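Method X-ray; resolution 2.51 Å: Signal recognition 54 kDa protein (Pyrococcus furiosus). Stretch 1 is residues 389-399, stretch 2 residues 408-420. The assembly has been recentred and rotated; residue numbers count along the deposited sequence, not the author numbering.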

ATOM      1  N   ASN A 389     -34.069  22.208 -14.509  1.00 68.34           N
ATOM      2  CA  ASN A 389     -34.991  23.028 -15.299  1.00 73.92           C
ATOM      3  C   ASN A 389     -36.081  23.559 -14.390  1.00 70.61           C
ATOM      4  O   ASN A 389     -37.145  22.954 -14.282  1.00 65.46           O
ATOM      5  CB  ASN A 389     -35.635  22.201 -16.414  1.00 73.94           C
ATOM      6  CG  ASN A 389     -34.646  21.294 -17.107  1.00 85.51           C
ATOM      7  OD1 ASN A 389     -33.848  21.745 -17.930  1.00 91.39           O
ATOM      8  ND2 ASN A 389     -34.682  20.001 -16.771  1.00 79.12           N
ATOM      9  N   PRO A 390     -35.807  24.675 -13.706  1.00 69.60           N
ATOM     10  CA  PRO A 390     -36.772  25.245 -12.761  1.00 69.80           C
ATOM     11  C   PRO A 390     -38.065  25.662 -13.468  1.00 70.80           C
ATOM     12  O   PRO A 390     -39.153  25.459 -12.925  1.00 67.23           O
ATOM     13  CB  PRO A 390     -36.025  26.460 -12.197  1.00 71.32           C
ATOM     14  CG  PRO A 390     -34.581  26.156 -12.423  1.00 64.27           C
ATOM     15  CD  PRO A 390     -34.542  25.426 -13.724  1.00 67.31           C
ATOM     16  N   GLU A 391     -37.918  26.230 -14.666  1.00 73.55           N
ATOM     17  CA  GLU A 391     -39.019  26.559 -15.574  1.00 67.67           C
ATOM     18  C   GLU A 391     -40.188  25.580 -15.513  1.00 74.28           C
ATOM     19  O   GLU A 391     -41.342  25.983 -15.597  1.00 82.27           O
ATOM     20  CB  GLU A 391     -38.484  26.591 -17.000  1.00 70.38           C
ATOM     21  CG  GLU A 391     -37.244  25.716 -17.161  1.00 83.67           C
ATOM     22  CD  GLU A 391     -37.157  25.044 -18.515  1.00103.28           C
ATOM     23  OE1 GLU A 391     -38.022  25.316 -19.378  1.00109.53           O
ATOM     24  OE2 GLU A 391     -36.220  24.239 -18.712  1.00103.51           O
ATOM     25  N   ILE A 392     -39.892  24.293 -15.380  1.00 72.66           N
ATOM     26  CA  ILE A 392     -40.937  23.275 -15.347  1.00 65.69           C
ATOM     27  C   ILE A 392     -41.707  23.251 -14.029  1.00 70.06           C
ATOM     28  O   ILE A 392     -42.734  22.579 -13.926  1.00 75.70           O
ATOM     29  CB  ILE A 392     -40.367  21.858 -15.596  1.00 64.32           C
ATOM     30  CG1 ILE A 392     -39.902  21.233 -14.270  1.00 63.03           C
ATOM     31  CG2 ILE A 392     -39.262  21.896 -16.658  1.00 66.21           C
ATOM     32  CD1 ILE A 392     -39.467  19.802 -14.376  1.00 58.82           C
ATOM     33  N   ILE A 393     -41.216  23.961 -13.018  1.00 61.61           N
ATOM     34  CA  ILE A 393     -41.835  23.872 -11.694  1.00 67.65           C
ATOM     35  C   ILE A 393     -43.198  24.571 -11.626  1.00 75.13           C
ATOM     36  O   ILE A 393     -43.294  25.728 -11.226  1.00 69.63           O
ATOM     37  CB  ILE A 393     -40.920  24.405 -10.567  1.00 67.70           C
ATOM     38  CG1 ILE A 393     -39.556  23.704 -10.591  1.00 68.39           C
ATOM     39  CG2 ILE A 393     -41.600  24.230  -9.205  1.00 67.55           C
ATOM     40  CD1 ILE A 393     -38.616  24.088  -9.432  1.00 60.43           C
ATOM     41  N   ASN A 394     -44.247  23.855 -12.016  1.00 77.40           N
ATOM     42  CA  ASN A 394     -45.603  24.385 -11.965  1.00 69.26           C
ATOM     43  C   ASN A 394     -46.126  24.443 -10.531  1.00 73.45           C
ATOM     44  O   ASN A 394     -45.349  24.331  -9.589  1.00 73.38           O
ATOM     45  CB  ASN A 394     -46.526  23.564 -12.865  1.00 67.46           C
ATOM     46  CG  ASN A 394     -46.624  22.116 -12.435  1.00 75.17           C
ATOM     47  OD1 ASN A 394     -46.715  21.809 -11.238  1.00 71.07           O
ATOM     48  ND2 ASN A 394     -46.621  21.215 -13.413  1.00 81.18           N
ATOM     49  N   TYR A 395     -47.432  24.617 -10.353  1.00 74.63           N
ATOM     50  CA  TYR A 395     -47.953  24.798  -9.003  1.00 75.81           C
ATOM     51  C   TYR A 395     -48.113  23.502  -8.208  1.00 74.66           C
ATOM     52  O   TYR A 395     -47.805  23.476  -7.017  1.00 74.98           O
ATOM     53  CB  TYR A 395     -49.249  25.625  -8.954  1.00 80.19           C
ATOM     54  CG  TYR A 395     -49.648  25.928  -7.526  1.00 81.33           C
ATOM     55  CD1 TYR A 395     -48.897  26.807  -6.752  1.00 82.66           C
ATOM     56  CD2 TYR A 395     -50.742  25.301  -6.930  1.00 83.39           C
ATOM     57  CE1 TYR A 395     -49.232  27.072  -5.430  1.00 90.34           C
ATOM     58  CE2 TYR A 395     -51.085  25.562  -5.607  1.00 81.63           C
ATOM     59  CZ  TYR A 395     -50.323  26.451  -4.864  1.00 89.35           C
ATOM     60  OH  TYR A 395     -50.639  26.731  -3.552  1.00 99.51           O
ATOM     61  N   SER A 396     -48.590  22.432  -8.840  1.00 71.37           N
ATOM     62  CA  SER A 396     -48.766  21.171  -8.109  1.00 74.08           C
ATOM     63  C   SER A 396     -47.412  20.636  -7.640  1.00 72.89           C
ATOM     64  O   SER A 396     -47.306  20.029  -6.569  1.00 69.63           O
ATOM     65  CB  SER A 396     -49.508  20.126  -8.945  1.00 63.39           C
ATOM     66  OG  SER A 396     -48.899  19.979 -10.211  1.00 83.85           O
ATOM     67  N   ARG A 397     -46.383  20.883  -8.446  1.00 69.41           N
ATOM     68  CA  ARG A 397     -45.011  20.552  -8.087  1.00 70.13           C
ATOM     69  C   ARG A 397     -44.587  21.305  -6.832  1.00 72.69           C
ATOM     70  O   ARG A 397     -44.013  20.724  -5.904  1.00 67.68           O
ATOM     71  CB  ARG A 397     -44.072  20.893  -9.238  1.00 67.07           C
ATOM     72  CG  ARG A 397     -44.074  19.872 -10.365  1.00 57.56           C
ATOM     73  CD  ARG A 397     -43.048  20.255 -11.412  1.00 60.81           C
ATOM     74  NE  ARG A 397     -42.318  19.091 -11.907  1.00 67.33           N
ATOM     75  CZ  ARG A 397     -42.798  18.243 -12.806  1.00 66.32           C
ATOM     76  NH1 ARG A 397     -44.013  18.425 -13.306  1.00 79.36           N
ATOM     77  NH2 ARG A 397     -42.064  17.216 -13.205  1.00 59.22           N
ATOM     78  N   ILE A 398     -44.881  22.602  -6.808  1.00 72.75           N
ATOM     79  CA  ILE A 398     -44.582  23.437  -5.651  1.00 67.98           C
ATOM     80  C   ILE A 398     -45.241  22.912  -4.381  1.00 65.63           C
ATOM     81  O   ILE A 398     -44.651  22.932  -3.304  1.00 62.20           O
ATOM     82  CB  ILE A 398     -45.024  24.888  -5.877  1.00 66.26           C
ATOM     83  CG1 ILE A 398     -44.130  25.555  -6.918  1.00 68.98           C
ATOM     84  CG2 ILE A 398     -44.971  25.668  -4.574  1.00 75.45           C
ATOM     85  CD1 ILE A 398     -44.308  27.043  -6.994  1.00 68.95           C
ATOM     86  N   LYS A 399     -46.475  22.445  -4.504  1.00 69.34           N
ATOM     87  CA  LYS A 399     -47.176  21.926  -3.343  1.00 68.05           C
ATOM     88  C   LYS A 399     -46.569  20.577  -2.930  1.00 69.11           C
ATOM     89  O   LYS A 399     -46.590  20.222  -1.749  1.00 67.33           O
ATOM     90  CB  LYS A 399     -48.686  21.847  -3.604  1.00 64.95           C
ATOM     91  N   SER A 408     -43.617  25.597   3.622  1.00 82.33           N
ATOM     92  CA  SER A 408     -44.855  26.099   3.030  1.00 81.08           C
ATOM     93  C   SER A 408     -44.692  26.346   1.543  1.00 77.94           C
ATOM     94  O   SER A 408     -43.577  26.438   1.046  1.00 80.79           O
ATOM     95  CB  SER A 408     -45.259  27.413   3.692  1.00 92.77           C
ATOM     96  OG  SER A 408     -44.551  28.497   3.108  1.00 87.56           O
ATOM     97  N   THR A 409     -45.809  26.475   0.835  1.00 82.24           N
ATOM     98  CA  THR A 409     -45.757  26.846  -0.570  1.00 80.12           C
ATOM     99  C   THR A 409     -45.240  28.273  -0.682  1.00 87.01           C
ATOM    100  O   THR A 409     -44.743  28.691  -1.729  1.00 89.64           O
ATOM    101  CB  THR A 409     -47.132  26.734  -1.261  1.00 87.05           C
ATOM    102  OG1 THR A 409     -48.037  27.682  -0.686  1.00 99.65           O
ATOM    103  CG2 THR A 409     -47.703  25.336  -1.098  1.00 87.10           C
ATOM    104  N   LYS A 410     -45.354  29.026   0.406  1.00 84.49           N
ATOM    105  CA  LYS A 410     -44.843  30.388   0.413  1.00 88.95           C
ATOM    106  C   LYS A 410     -43.325  30.342   0.315  1.00 89.19           C
ATOM    107  O   LYS A 410     -42.739  30.907  -0.607  1.00 86.09           O
ATOM    108  CB  LYS A 410     -45.277  31.130   1.674  1.00 82.91           C
ATOM    109  N   ASP A 411     -42.697  29.655   1.267  1.00 84.96           N
ATOM    110  CA  ASP A 411     -41.251  29.459   1.258  1.00 86.94           C
ATOM    111  C   ASP A 411     -40.744  29.013  -0.117  1.00 88.04           C
ATOM    112  O   ASP A 411     -39.748  29.537  -0.625  1.00 82.22           O
ATOM    113  CB  ASP A 411     -40.853  28.427   2.314  1.00 84.64           C
ATOM    114  CG  ASP A 411     -41.000  28.951   3.729  1.00 89.64           C
ATOM    115  OD1 ASP A 411     -40.440  30.025   4.030  1.00 90.70           O
ATOM    116  OD2 ASP A 411     -41.664  28.275   4.545  1.00 88.27           O
ATOM    117  N   VAL A 412     -41.441  28.049  -0.716  1.00 82.01           N
ATOM    118  CA  VAL A 412     -41.035  27.506  -2.006  1.00 79.41           C
ATOM    119  C   VAL A 412     -41.025  28.581  -3.087  1.00 78.74           C
ATOM    120  O   VAL A 412     -40.074  28.667  -3.871  1.00 77.96           O
ATOM    121  CB  VAL A 412     -41.922  26.321  -2.440  1.00 75.95           C
ATOM    122  CG1 VAL A 412     -41.555  25.875  -3.842  1.00 70.72           C
ATOM    123  CG2 VAL A 412     -41.781  25.169  -1.459  1.00 63.79           C
ATOM    124  N   LYS A 413     -42.075  29.401  -3.123  1.00 82.47           N
ATOM    125  CA  LYS A 413     -42.159  30.480  -4.106  1.00 83.31           C
ATOM    126  C   LYS A 413     -41.121  31.554  -3.783  1.00 81.61           C
ATOM    127  O   LYS A 413     -40.638  32.259  -4.671  1.00 73.57           O
ATOM    128  CB  LYS A 413     -43.576  31.057  -4.168  1.00 85.78           C
ATOM    129  CG  LYS A 413     -44.640  29.990  -4.413  1.00 93.50           C
ATOM    130  CD  LYS A 413     -46.065  30.478  -4.155  1.00 94.94           C
ATOM    131  CE  LYS A 413     -46.783  30.855  -5.446  1.00 99.42           C
ATOM    132  NZ  LYS A 413     -48.269  30.864  -5.270  1.00 91.24           N
ATOM    133  N   GLU A 414     -40.761  31.648  -2.506  1.00 75.20           N
ATOM    134  CA  GLU A 414     -39.706  32.559  -2.074  1.00 82.73           C
ATOM    135  C   GLU A 414     -38.391  32.159  -2.722  1.00 86.28           C
ATOM    136  O   GLU A 414     -37.810  32.927  -3.500  1.00 79.84           O
ATOM    137  CB  GLU A 414     -39.569  32.547  -0.549  1.00 80.04           C
ATOM    138  N   LEU A 415     -37.935  30.950  -2.395  1.00 88.05           N
ATOM    139  CA  LEU A 415     -36.748  30.359  -3.008  1.00 85.01           C
ATOM    140  C   LEU A 415     -36.739  30.555  -4.522  1.00 77.97           C
ATOM    141  O   LEU A 415     -35.736  30.989  -5.085  1.00 70.83           O
ATOM    142  CB  LEU A 415     -36.654  28.864  -2.673  1.00 84.63           C
ATOM    143  CG  LEU A 415     -35.331  28.129  -2.939  1.00 80.99           C
ATOM    144  CD1 LEU A 415     -35.403  26.723  -2.386  1.00 85.07           C
ATOM    145  CD2 LEU A 415     -34.981  28.085  -4.414  1.00 66.78           C
ATOM    146  N   LEU A 416     -37.847  30.224  -5.179  1.00 71.87           N
ATOM    147  CA  LEU A 416     -37.928  30.365  -6.629  1.00 69.56           C
ATOM    148  C   LEU A 416     -37.723  31.802  -7.060  1.00 80.47           C
ATOM    149  O   LEU A 416     -37.097  32.067  -8.087  1.00 77.86           O
ATOM    150  CB  LEU A 416     -39.266  29.864  -7.147  1.00 66.49           C
ATOM    151  CG  LEU A 416     -39.415  28.364  -6.949  1.00 74.56           C
ATOM    152  CD1 LEU A 416     -40.827  27.908  -7.274  1.00 72.01           C
ATOM    153  CD2 LEU A 416     -38.379  27.628  -7.796  1.00 71.18           C
ATOM    154  N   ASP A 417     -38.263  32.732  -6.278  1.00 87.13           N
ATOM    155  CA  ASP A 417     -38.123  34.143  -6.600  1.00 82.24           C
ATOM    156  C   ASP A 417     -36.655  34.501  -6.561  1.00 81.98           C
ATOM    157  O   ASP A 417     -36.125  35.086  -7.507  1.00 83.66           O
ATOM    158  CB  ASP A 417     -38.936  35.008  -5.639  1.00 87.55           C
ATOM    159  CG  ASP A 417     -40.420  34.998  -5.964  1.00 99.21           C
ATOM    160  OD1 ASP A 417     -40.779  34.706  -7.126  1.00 98.07           O
ATOM    161  OD2 ASP A 417     -41.232  35.280  -5.057  1.00108.75           O
ATOM    162  N   GLN A 418     -35.996  34.120  -5.472  1.00 76.93           N
ATOM    163  CA  GLN A 418     -34.556  34.311  -5.344  1.00 80.35           C
ATOM    164  C   GLN A 418     -33.826  33.798  -6.575  1.00 82.86           C
ATOM    165  O   GLN A 418     -32.933  34.463  -7.103  1.00 81.08           O
ATOM    166  CB  GLN A 418     -34.026  33.586  -4.110  1.00 84.72           C
ATOM    167  CG  GLN A 418     -32.601  33.952  -3.792  1.00 88.01           C
ATOM    168  CD  GLN A 418     -32.459  35.429  -3.530  1.00 93.64           C
ATOM    169  OE1 GLN A 418     -33.048  35.958  -2.588  1.00 93.08           O
ATOM    170  NE2 GLN A 418     -31.684  36.109  -4.366  1.00 96.94           N
ATOM    171  N   TYR A 419     -34.209  32.607  -7.025  1.00 80.42           N
ATOM    172  CA  TYR A 419     -33.592  32.010  -8.199  1.00 79.64           C
ATOM    173  C   TYR A 419     -33.805  32.903  -9.419  1.00 74.29           C
ATOM    174  O   TYR A 419     -32.843  33.357 -10.040  1.00 70.78           O
ATOM    175  CB  TYR A 419     -34.126  30.591  -8.442  1.00 68.01           C
ATOM    176  CG  TYR A 419     -33.849  30.073  -9.837  1.00 68.44           C
ATOM    177  CD1 TYR A 419     -34.868  29.976 -10.765  1.00 63.68           C
ATOM    178  CD2 TYR A 419     -32.563  29.701 -10.231  1.00 68.01           C
ATOM    179  CE1 TYR A 419     -34.631  29.520 -12.040  1.00 67.34           C
ATOM    180  CE2 TYR A 419     -32.317  29.243 -11.512  1.00 61.64           C
ATOM    181  CZ  TYR A 419     -33.360  29.155 -12.411  1.00 67.43           C
ATOM    182  OH  TYR A 419     -33.150  28.699 -13.692  1.00 69.12           O
ATOM    183  N   ARG A 420     -35.070  33.162  -9.738  1.00 77.14           N
ATOM    184  CA  ARG A 420     -35.436  33.999 -10.876  1.00 79.74           C
ATOM    185  C   ARG A 420     -34.715  35.349 -10.829  1.00 78.69           C
ATOM    186  O   ARG A 420     -34.329  35.899 -11.870  1.00 68.21           O
ATOM    187  CB  ARG A 420     -36.957  34.190 -10.930  1.00 75.30           C
TER

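The tightest approach in this contact joins a proline to a tyrosine: Pro390 CG lies 3.2 Å from Tyr419 OH and equally 3.2 Å from Tyr419 CZ, close for carbon against either atom. The ring pucker of Pro390 is C-gamma exo, and its CG meets the Tyr419 ring obliquely. The Tyr419 hydroxyl is hydrogen-bonded elsewhere in the structure, so its polar demand is met although its neighbour here is a carbon.

No hydrogen bond crosses between the stretches among the modelled atoms, and the 455 Å² buried between them is held largely by side-chain packing. Ile398 carries the largest share, 90 Å², and sits as a knob among Thr409, Val412, Lys413 and Leu416, residues spaced at i, i+3, i+4 and i+7 along one side of the second helix. The m, t rotamer of Ile398 places Ile398 CG2 3.5 Å from Val412 CG1 and Ile398 CD1 3.6 Å from Leu416 CD1; Ile398 CD1 also lies 3.9 Å from Lys413 CG. Leu416 is shared, since its CD2 lies 3.9 Å from Ile393 CD1. The helix axes approach to 9.8 Å, with 116° between their N-to-C directions.

At the exposed margin, the CA-to-CB bonds of Tyr395 and Lys413 point sideways, yet their ends come nearer: Tyr395 CE1 is 3.9 Å from Lys413 NZ, which approaches the ring obliquely. Where the backbones converge, with Lys399 CA and Thr409 CA 5.8 Å apart, Lys399 CA also packs 4.1 Å from Thr409 CG2.

Each helix start is capped within its own stretch. Asn394 OD1 accepts from Arg397 N at 3.0 Å with an angle of 168°, and from Ser396 OG at 3.0 Å. Ser408 OG accepts from Asp411 N at 2.9 Å and 167°; its bond from Lys410 N, also 2.9 Å, is weak because the angle falls to 118°.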